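Local coordinates for protein hemolysin (Streptococcus suis, PDB 3HVN) that probably binds cholesterol in host cell membranes and assembles into oligomeric pores that lyse the cell, at residues G126-S131 against N147-S152; S392-L397 against V479-I484; N452-I457 against V471-L476. The protein carries 1 engineered substitution. One frame throughout, in Å; residues are numbered along the deposited sequence.

Interaction 1 (G126-S131 against N147-S152); sequences GDLTLS and NSPTRS
One hydrogen bond carries the polar part of the contact between residues 126-131 and 147-152. The backbone N of Ser-148 donates to OD1 of Asp-127 over 2.9 Å, with an N-H...O angle of 153°. The donor comes in from above the carboxylate, 37° out of its plane. Asp-127 reaches it with CG beside its own backbone N and anti to the carbonyl carbon (chi1 -56°), which swings OD1 across to the 147-152 segment. There OD1 also lies 3.2 Å from CA of Asn-147, so this one oxygen sits over the junction of Asn-147 and Ser-148. The side chain of Asn-147 starts away from the contact, and of it CB alone lies near Asp-127, with the amide and carboxylate planes turned well apart. Ser-148 has a positive phi and turns the chain sharply, bringing the following proline back over the first segment.

Apolar packing centres on Pro-149, the most extensively covered residue here. Its CG faces both the carbonyl O of Gly-126, at 3.1 Å, and CG of Leu-128, at 3.4 Å. CD1 of Leu-128 lies along the same side of the pyrrolidine ring, 3.6 Å from Pro-149 CG, the two side chains crossing obliquely.

The contact prolongs the hairpin of strands 128-133 and 142-146 past its paired residues, where Asp-127 and Asn-147 still face each other. Thr-150 then takes the N-cap position of helix 151-166, and this helix lies against the hairpin through Leu-130 on Val-154, while Leu-128 packs on Val-146 of strand 142-146.

Interaction 2 (S392-L397 against V479-I484); sequences SSALTL and VGQRKI
Ser-393 OG donates to the carbonyl O of Val-479 at 2.7 Å, a hydroxyl bond made just ahead of the regular ladder. With OG anti to the backbone N, the hydroxyl reaches the carbonyl from above its plane. Four backbone bonds follow. Ala-394 gives its N-H to Gly-480 O and takes that of Arg-482 on its own O; Thr-396 repeats the pattern, its N-H going to Arg-482 O and its O receiving the N-H of Ile-484. The Ala-394 N to Gly-480 O bond, 2.8 Å long, is nearly straight at 168° and runs almost along the C=O axis. Between these bonds CA-H groups fill in, as where Leu-395 CA faces Arg-482 O at 3.3 Å.

This is a parallel pair, the strand axes 14° apart, that brings the end of the long strand 376-401 beside strand 481-487 in the C-terminal beta sandwich; strands 440-446 and 492-500 flank the pair.

On the face bearing Ala-394 and Thr-396, the Gln-481 chain bends at chi2 (80°) and folds its amide over the neighbouring strand, bringing OE1 to 3.1 Å from Ala-394 CB. The Thr-396 hydroxyl is hydrogen-bonded to Thr-443. Lys-483 runs extended past Thr-396, its CG beside CG2. On the other face Leu-395 CD1 touches CG of Arg-482 at 3.7 Å and CD1 of Ile-484 at 3.8 Å, and Leu-397 CD2 lies 4.1 Å from Ile-484 CB. Arg-482, bent at chi2 and chi3, sends NH2 to the carbonyl O of Pro-477, while Leu-397 packs on Trp-440 of strand 440-446.

Interaction 3 (N452-I457 against V471-L476); sequences NLHVNI and VYDKDL
His-454 leaves its strand with CG anti to the backbone N (chi1 -180°), and the imidazole leans across strand 471-476 between two aspartates. Its CB lies 3.8 Å from Asp-475 OD2, with Lys-474 O about as near. At ND1 the ring makes its better bond, donating to Asp-475 OD2 at 2.6 Å; the nitrogen meets that oxygen nearly along its C-O axis, although the carboxylate oxygen sits 31° out of the ring plane and the N-H...O angle is only 133°. Carbon CE1 passes 3.1 Å from Asp-473 OD1. The tip, NE2, makes a weak bond to the same OD1 at 2.6 Å. With a carboxylate at each nitrogen, the imidazole is probably pushed toward its doubly protonated, cationic form. Asn-456 completes this row, its CB lying 3.1 Å from Asp-473 OD1.

The opposite face is mainly apolar, although Lys-474 rises from it and reaches the hydroxyl of Tyr-495. Val-455 packs CG2 on Leu-476 CD1 at 3.5 Å and sets CG1 near CE2 of Tyr-472, whose hydroxyl is bound by Asp-497. Ile-457 of this face rests on Ile-486 of the other sheet.

Between the two faces the backbones pair in antiparallel register. Val-455 and Lys-474 exchange N-H and carbonyl, the Val-455 N to Lys-474 O bond being 2.8 Å long. At the far end Ile-457 O accepts from both Tyr-472 N and Val-471 N, a classic beta bulge. The pair forms a hairpin at one edge of the four-stranded sheet in the C-terminal sandwich, and its connection carries the tryptophan-rich undecapeptide characteristic of cholesterol-dependent cytolysins.

Interaction 1 comes first along the chain and lies at one end of the rod-like molecule, its centre about 76 Å from that of interaction 2 and about 82 Å from that of interaction 3, on the other side of the chain's centre. Interactions 2 and 3 are about 12 Å apart between centres and belong to one beta sandwich: 392-397 and 479-484 lie in one sheet, 452-457 and 471-476 in the other, and the hairpin of interaction 3 falls between the two strands of interaction 2 in sequence. The sheets meet where Leu-395 packs on Val-455 and Ile-484 on Ile-457 and Leu-476. In this family the sandwich is the membrane-recognition domain, remote from the region holding interaction 1.

Interaction 1 (G126-S131 against N147-S152)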
loop_
_atom_site.group_PDB
_atom_site.type_symbol
_atom_site.label_atom_id
_atom_site.label_comp_id
_atom_site.label_asym_id
_atom_site.label_seq_id
_atom_site.Cartn_x
_atom_site.Cartn_y
_atom_site.Cartn_z
ATOM N N GLY A 126 -3.919 11.956 -39.970
ATOM C CA GLY A 126 -3.119 11.229 -40.937
ATOM C C GLY A 126 -3.163 9.736 -40.681
ATOM O O GLY A 126 -3.068 9.293 -39.537
ATOM N N ASP A 127 -3.312 8.960 -41.749
ATOM C CA ASP A 127 -3.385 7.507 -41.643
ATOM C C ASP A 127 -2.219 6.953 -40.832
ATOM O O ASP A 127 -1.060 7.285 -41.089
ATOM C CB ASP A 127 -3.404 6.872 -43.035
ATOM C CG ASP A 127 -4.532 7.398 -43.903
ATOM O OD1 ASP A 127 -5.423 8.091 -43.367
ATOM O OD2 ASP A 127 -4.527 7.119 -45.119
ATOM N N LEU A 128 -2.526 6.109 -39.852
ATOM C CA LEU A 128 -1.494 5.541 -38.988
ATOM C C LEU A 128 -1.698 4.049 -38.738
ATOM O O LEU A 128 -2.813 3.539 -38.847
ATOM C CB LEU A 128 -1.411 6.308 -37.663
ATOM C CG LEU A 128 -2.718 6.825 -37.057
ATOM C CD1 LEU A 128 -3.655 5.683 -36.700
ATOM C CD2 LEU A 128 -2.436 7.688 -35.835
ATOM N N THR A 129 -0.616 3.355 -38.398
ATOM C CA THR A 129 -0.658 1.908 -38.217
ATOM C C THR A 129 -0.751 1.502 -36.748
ATOM O O THR A 129 0.015 1.980 -35.905
ATOM C CB THR A 129 0.568 1.226 -38.854
ATOM O OG1 THR A 129 0.665 1.602 -40.233
ATOM C CG2 THR A 129 0.450 -0.287 -38.752
ATOM N N LEU A 130 -1.695 0.612 -36.453
ATOM C CA LEU A 130 -1.901 0.119 -35.096
ATOM C C LEU A 130 -1.530 -1.356 -34.977
ATOM O O LEU A 130 -1.625 -2.113 -35.945
ATOM C CB LEU A 130 -3.355 0.326 -34.664
ATOM C CG LEU A 130 -3.730 1.678 -34.053
ATOM C CD1 LEU A 130 -3.169 2.830 -34.871
ATOM C CD2 LEU A 130 -5.242 1.800 -33.908
ATOM N N SER A 131 -1.109 -1.755 -33.781
ATOM C CA SER A 131 -0.734 -3.139 -33.518
ATOM C C SER A 131 -1.374 -3.642 -32.228
ATOM O O SER A 131 -1.627 -2.868 -31.305
ATOM C CB SER A 131 0.787 -3.277 -33.440
ATOM O OG SER A 131 1.320 -2.465 -32.409
ATOM N N ASN A 147 -6.975 4.423 -41.557
ATOM C CA ASN A 147 -7.210 5.635 -42.333
ATOM C C ASN A 147 -8.094 6.617 -41.574
ATOM O O ASN A 147 -8.935 6.210 -40.772
ATOM C CB ASN A 147 -7.850 5.291 -43.679
ATOM C CG ASN A 147 -9.193 4.598 -43.528
ATOM O OD1 ASN A 147 -9.559 4.155 -42.439
ATOM N ND2 ASN A 147 -9.934 4.499 -44.626
ATOM N N SER A 148 -7.903 7.907 -41.837
ATOM C CA SER A 148 -8.650 8.957 -41.148
ATOM C C SER A 148 -8.926 8.573 -39.697
ATOM O O SER A 148 -10.082 8.424 -39.299
ATOM C CB SER A 148 -9.962 9.252 -41.879
ATOM O OG SER A 148 -9.718 9.728 -43.191
ATOM N N PRO A 149 -7.856 8.410 -38.906
ATOM C CA PRO A 149 -7.912 7.939 -37.518
ATOM C C PRO A 149 -8.993 8.622 -36.685
ATOM O O PRO A 149 -9.115 9.847 -36.700
ATOM C CB PRO A 149 -6.527 8.296 -36.978
ATOM C CG PRO A 149 -5.647 8.234 -38.169
ATOM C CD PRO A 149 -6.476 8.714 -39.326
ATOM N N THR A 150 -9.765 7.817 -35.964
ATOM C CA THR A 150 -10.814 8.312 -35.082
ATOM C C THR A 150 -11.354 7.155 -34.250
ATOM O O THR A 150 -11.078 5.993 -34.546
ATOM C CB THR A 150 -11.965 8.961 -35.873
ATOM O OG1 THR A 150 -12.982 9.406 -34.966
ATOM C CG2 THR A 150 -12.564 7.967 -36.853
ATOM N N ARG A 151 -12.116 7.473 -33.208
ATOM C CA ARG A 151 -12.672 6.448 -32.327
ATOM C C ARG A 151 -13.314 5.309 -33.114
ATOM O O ARG A 151 -13.084 4.134 -32.824
ATOM C CB ARG A 151 -13.690 7.062 -31.363
ATOM C CG ARG A 151 -13.085 8.029 -30.358
ATOM C CD ARG A 151 -14.138 8.567 -29.403
ATOM N NE ARG A 151 -15.164 9.338 -30.101
ATOM C CZ ARG A 151 -15.069 10.636 -30.366
ATOM N NH1 ARG A 151 -13.993 11.315 -29.994
ATOM N NH2 ARG A 151 -16.051 11.257 -31.005
ATOM N N SER A 152 -14.116 5.665 -34.113
ATOM C CA SER A 152 -14.811 4.676 -34.930
ATOM C C SER A 152 -13.838 3.793 -35.704
ATOM O O SER A 152 -13.881 2.567 -35.598
ATOM C CB SER A 152 -15.776 5.365 -35.896
ATOM O OG SER A 152 -16.480 4.414 -36.677
#

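Interaction 2 (S392-L397 against V479-I484)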
loop_
_atom_site.group_PDB
_atom_site.type_symbol
_atom_site.label_atom_id
_atom_site.label_comp_id
_atom_site.label_asym_id
_atom_site.label_seq_id
_atom_site.Cartn_x
_atom_site.Cartn_y
_atom_site.Cartn_z
ATOM N N SER A 392 1.061 -6.434 28.900
ATOM C CA SER A 392 1.441 -6.473 30.305
ATOM C C SER A 392 2.367 -7.659 30.563
ATOM O O SER A 392 2.547 -8.514 29.696
ATOM C CB SER A 392 0.194 -6.575 31.187
ATOM O OG SER A 392 0.536 -6.661 32.559
ATOM N N SER A 393 2.954 -7.705 31.754
ATOM C CA SER A 393 3.841 -8.802 32.129
ATOM C C SER A 393 3.597 -9.220 33.577
ATOM O O SER A 393 3.517 -8.376 34.466
ATOM C CB SER A 393 5.303 -8.398 31.930
ATOM O OG SER A 393 6.170 -9.499 32.133
ATOM N N ALA A 394 3.479 -10.522 33.811
ATOM C CA ALA A 394 3.155 -11.027 35.143
ATOM C C ALA A 394 4.301 -11.812 35.778
ATOM O O ALA A 394 4.808 -12.779 35.199
ATOM C CB ALA A 394 1.893 -11.875 35.095
ATOM N N LEU A 395 4.699 -11.393 36.977
ATOM C CA LEU A 395 5.774 -12.064 37.700
ATOM C C LEU A 395 5.320 -12.539 39.078
ATOM O O LEU A 395 5.186 -11.744 40.009
ATOM C CB LEU A 395 6.992 -11.147 37.830
ATOM C CG LEU A 395 8.140 -11.650 38.709
ATOM C CD1 LEU A 395 8.745 -12.919 38.131
ATOM C CD2 LEU A 395 9.201 -10.573 38.874
ATOM N N THR A 396 5.088 -13.842 39.200
ATOM C CA THR A 396 4.650 -14.436 40.457
ATOM C C THR A 396 5.833 -14.843 41.332
ATOM O O THR A 396 6.803 -15.431 40.854
ATOM C CB THR A 396 3.759 -15.669 40.215
ATOM O OG1 THR A 396 2.559 -15.267 39.542
ATOM C CG2 THR A 396 3.396 -16.335 41.533
ATOM N N LEU A 397 5.737 -14.527 42.620
ATOM C CA LEU A 397 6.793 -14.842 43.573
ATOM C C LEU A 397 6.263 -15.731 44.693
ATOM O O LEU A 397 5.276 -15.393 45.356
ATOM C CB LEU A 397 7.385 -13.556 44.153
ATOM C CG LEU A 397 7.916 -12.550 43.131
ATOM C CD1 LEU A 397 8.200 -11.203 43.783
ATOM C CD2 LEU A 397 9.158 -13.091 42.437
ATOM N N VAL A 479 8.640 -11.671 29.803
ATOM C CA VAL A 479 7.768 -12.668 29.200
ATOM C C VAL A 479 6.358 -12.547 29.774
ATOM O O VAL A 479 6.150 -11.881 30.788
ATOM C CB VAL A 479 8.304 -14.095 29.438
ATOM C CG1 VAL A 479 8.093 -14.505 30.888
ATOM C CG2 VAL A 479 7.641 -15.084 28.491
ATOM N N GLY A 480 5.393 -13.186 29.118
ATOM C CA GLY A 480 4.007 -13.128 29.545
ATOM C C GLY A 480 3.823 -13.377 31.029
ATOM O O GLY A 480 3.515 -12.458 31.789
ATOM N N GLN A 481 4.013 -14.625 31.443
ATOM C CA GLN A 481 3.877 -15.001 32.846
ATOM C C GLN A 481 5.113 -15.755 33.317
ATOM O O GLN A 481 5.556 -16.700 32.665
ATOM C CB GLN A 481 2.635 -15.872 33.044
ATOM C CG GLN A 481 2.475 -16.423 34.454
ATOM C CD GLN A 481 1.883 -15.412 35.415
ATOM O OE1 GLN A 481 0.838 -14.820 35.145
ATOM N NE2 GLN A 481 2.544 -15.215 36.550
ATOM N N ARG A 482 5.672 -15.338 34.448
ATOM C CA ARG A 482 6.824 -16.036 35.013
ATOM C C ARG A 482 6.704 -16.251 36.517
ATOM O O ARG A 482 6.494 -15.305 37.275
ATOM C CB ARG A 482 8.127 -15.305 34.684
ATOM C CG ARG A 482 9.253 -15.599 35.661
ATOM C CD ARG A 482 10.576 -15.786 34.944
ATOM N NE ARG A 482 10.786 -14.792 33.898
ATOM C CZ ARG A 482 11.755 -14.863 32.993
ATOM N NH1 ARG A 482 12.602 -15.884 33.005
ATOM N NH2 ARG A 482 11.877 -13.916 32.073
ATOM N N LYS A 483 6.848 -17.502 36.940
ATOM C CA LYS A 483 6.749 -17.851 38.351
ATOM C C LYS A 483 8.116 -18.194 38.934
ATOM O O LYS A 483 8.844 -19.030 38.393
ATOM C CB LYS A 483 5.789 -19.025 38.546
ATOM C CG LYS A 483 5.483 -19.343 40.001
ATOM C CD LYS A 483 4.685 -20.630 40.128
ATOM C CE LYS A 483 4.250 -20.873 41.563
ATOM N NZ LYS A 483 3.738 -22.256 41.763
ATOM N N ILE A 484 8.458 -17.539 40.039
ATOM C CA ILE A 484 9.699 -17.824 40.747
ATOM C C ILE A 484 9.398 -18.336 42.151
ATOM O O ILE A 484 8.831 -17.619 42.981
ATOM C CB ILE A 484 10.603 -16.582 40.843
ATOM C CG1 ILE A 484 10.908 -16.037 39.446
ATOM C CG2 ILE A 484 11.891 -16.918 41.577
ATOM C CD1 ILE A 484 11.779 -14.800 39.454
#

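Interaction 3 (N452-I457 against V471-L476)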
loop_
_atom_site.group_PDB
_atom_site.type_symbol
_atom_site.label_atom_id
_atom_site.label_comp_id
_atom_site.label_asym_id
_atom_site.label_seq_id
_atom_site.Cartn_x
_atom_site.Cartn_y
_atom_site.Cartn_z
ATOM N N ASN A 452 14.058 -3.904 30.923
ATOM C CA ASN A 452 15.209 -4.091 31.801
ATOM C C ASN A 452 14.808 -4.589 33.186
ATOM O O ASN A 452 15.144 -3.976 34.199
ATOM C CB ASN A 452 16.019 -2.797 31.917
ATOM C CG ASN A 452 16.666 -2.394 30.608
ATOM O OD1 ASN A 452 16.409 -2.993 29.564
ATOM N ND2 ASN A 452 17.514 -1.373 30.656
ATOM N N LEU A 453 14.086 -5.704 33.219
ATOM C CA LEU A 453 13.656 -6.306 34.475
ATOM C C LEU A 453 14.804 -7.035 35.161
ATOM O O LEU A 453 15.551 -7.774 34.521
ATOM C CB LEU A 453 12.500 -7.279 34.232
ATOM C CG LEU A 453 12.210 -8.278 35.355
ATOM C CD1 LEU A 453 11.747 -7.563 36.616
ATOM C CD2 LEU A 453 11.180 -9.306 34.910
ATOM N N HIS A 454 14.940 -6.824 36.466
ATOM C CA HIS A 454 15.936 -7.542 37.249
ATOM C C HIS A 454 15.365 -8.059 38.565
ATOM O O HIS A 454 14.670 -7.334 39.287
ATOM C CB HIS A 454 17.163 -6.671 37.518
ATOM C CG HIS A 454 18.225 -7.365 38.314
ATOM N ND1 HIS A 454 19.067 -8.308 37.767
ATOM C CD2 HIS A 454 18.574 -7.260 39.618
ATOM C CE1 HIS A 454 19.894 -8.750 38.698
ATOM N NE2 HIS A 454 19.616 -8.130 39.830
ATOM N N VAL A 455 15.672 -9.317 38.867
ATOM C CA VAL A 455 15.190 -9.962 40.081
ATOM C C VAL A 455 16.342 -10.409 40.976
ATOM O O VAL A 455 17.247 -11.128 40.538
ATOM C CB VAL A 455 14.305 -11.181 39.759
ATOM C CG1 VAL A 455 13.916 -11.910 41.039
ATOM C CG2 VAL A 455 13.071 -10.746 38.984
ATOM N N ASN A 456 16.295 -9.972 42.231
ATOM C CA ASN A 456 17.295 -10.341 43.224
ATOM C C ASN A 456 16.642 -10.747 44.540
ATOM O O ASN A 456 16.061 -9.917 45.241
ATOM C CB ASN A 456 18.272 -9.184 43.455
ATOM C CG ASN A 456 19.379 -9.536 44.437
ATOM O OD1 ASN A 456 19.183 -10.327 45.359
ATOM N ND2 ASN A 456 20.550 -8.941 44.242
ATOM N N ILE A 457 16.739 -12.030 44.869
ATOM C CA ILE A 457 16.199 -12.546 46.119
ATOM C C ILE A 457 17.276 -13.252 46.935
ATOM O O ILE A 457 18.023 -14.090 46.415
ATOM C CB ILE A 457 15.017 -13.500 45.873
ATOM C CG1 ILE A 457 15.383 -14.534 44.810
ATOM C CG2 ILE A 457 13.798 -12.721 45.431
ATOM C CD1 ILE A 457 14.193 -15.280 44.248
ATOM N N VAL A 471 20.394 -15.756 46.978
ATOM C CA VAL A 471 19.796 -16.988 46.479
ATOM C C VAL A 471 19.563 -16.941 44.975
ATOM O O VAL A 471 19.754 -17.937 44.276
ATOM C CB VAL A 471 18.459 -17.288 47.183
ATOM C CG1 VAL A 471 17.728 -18.422 46.481
ATOM C CG2 VAL A 471 18.698 -17.622 48.642
ATOM N N TYR A 472 19.149 -15.779 44.480
ATOM C CA TYR A 472 18.830 -15.628 43.066
ATOM C C TYR A 472 19.071 -14.187 42.629
ATOM O O TYR A 472 18.752 -13.251 43.357
ATOM C CB TYR A 472 17.376 -16.040 42.821
ATOM C CG TYR A 472 16.915 -15.984 41.382
ATOM C CD1 TYR A 472 16.781 -17.145 40.631
ATOM C CD2 TYR A 472 16.591 -14.775 40.781
ATOM C CE1 TYR A 472 16.350 -17.101 39.318
ATOM C CE2 TYR A 472 16.161 -14.722 39.468
ATOM C CZ TYR A 472 16.041 -15.887 38.742
ATOM O OH TYR A 472 15.611 -15.837 37.435
ATOM N N ASP A 473 19.643 -14.013 41.443
ATOM C CA ASP A 473 19.969 -12.681 40.947
ATOM C C ASP A 473 20.112 -12.700 39.433
ATOM O O ASP A 473 21.139 -13.131 38.909
ATOM C CB ASP A 473 21.268 -12.185 41.584
ATOM C CG ASP A 473 21.537 -10.723 41.294
ATOM O OD1 ASP A 473 20.617 -9.902 41.487
ATOM O OD2 ASP A 473 22.669 -10.394 40.882
ATOM N N LYS A 474 19.087 -12.232 38.728
ATOM C CA LYS A 474 19.103 -12.307 37.269
ATOM C C LYS A 474 18.394 -11.153 36.570
ATOM O O LYS A 474 17.430 -10.585 37.092
ATOM C CB LYS A 474 18.490 -13.629 36.793
ATOM C CG LYS A 474 19.275 -14.873 37.175
ATOM C CD LYS A 474 18.611 -16.125 36.626
ATOM C CE LYS A 474 19.309 -17.385 37.110
ATOM N NZ LYS A 474 18.609 -18.615 36.646
ATOM N N ASP A 475 18.887 -10.815 35.382
ATOM C CA ASP A 475 18.165 -9.949 34.464
ATOM C C ASP A 475 17.164 -10.824 33.724
ATOM O O ASP A 475 17.539 -11.833 33.126
ATOM C CB ASP A 475 19.121 -9.300 33.463
ATOM C CG ASP A 475 20.128 -8.380 34.125
ATOM O OD1 ASP A 475 21.121 -8.010 33.463
ATOM O OD2 ASP A 475 19.928 -8.025 35.304
ATOM N N LEU A 476 15.891 -10.449 33.768
ATOM C CA LEU A 476 14.849 -11.283 33.180
ATOM C C LEU A 476 14.100 -10.587 32.050
ATOM O O LEU A 476 13.772 -9.405 32.149
ATOM C CB LEU A 476 13.860 -11.741 34.254
ATOM C CG LEU A 476 14.434 -12.601 35.383
ATOM C CD1 LEU A 476 13.333 -13.031 36.338
ATOM C CD2 LEU A 476 15.157 -13.811 34.816
#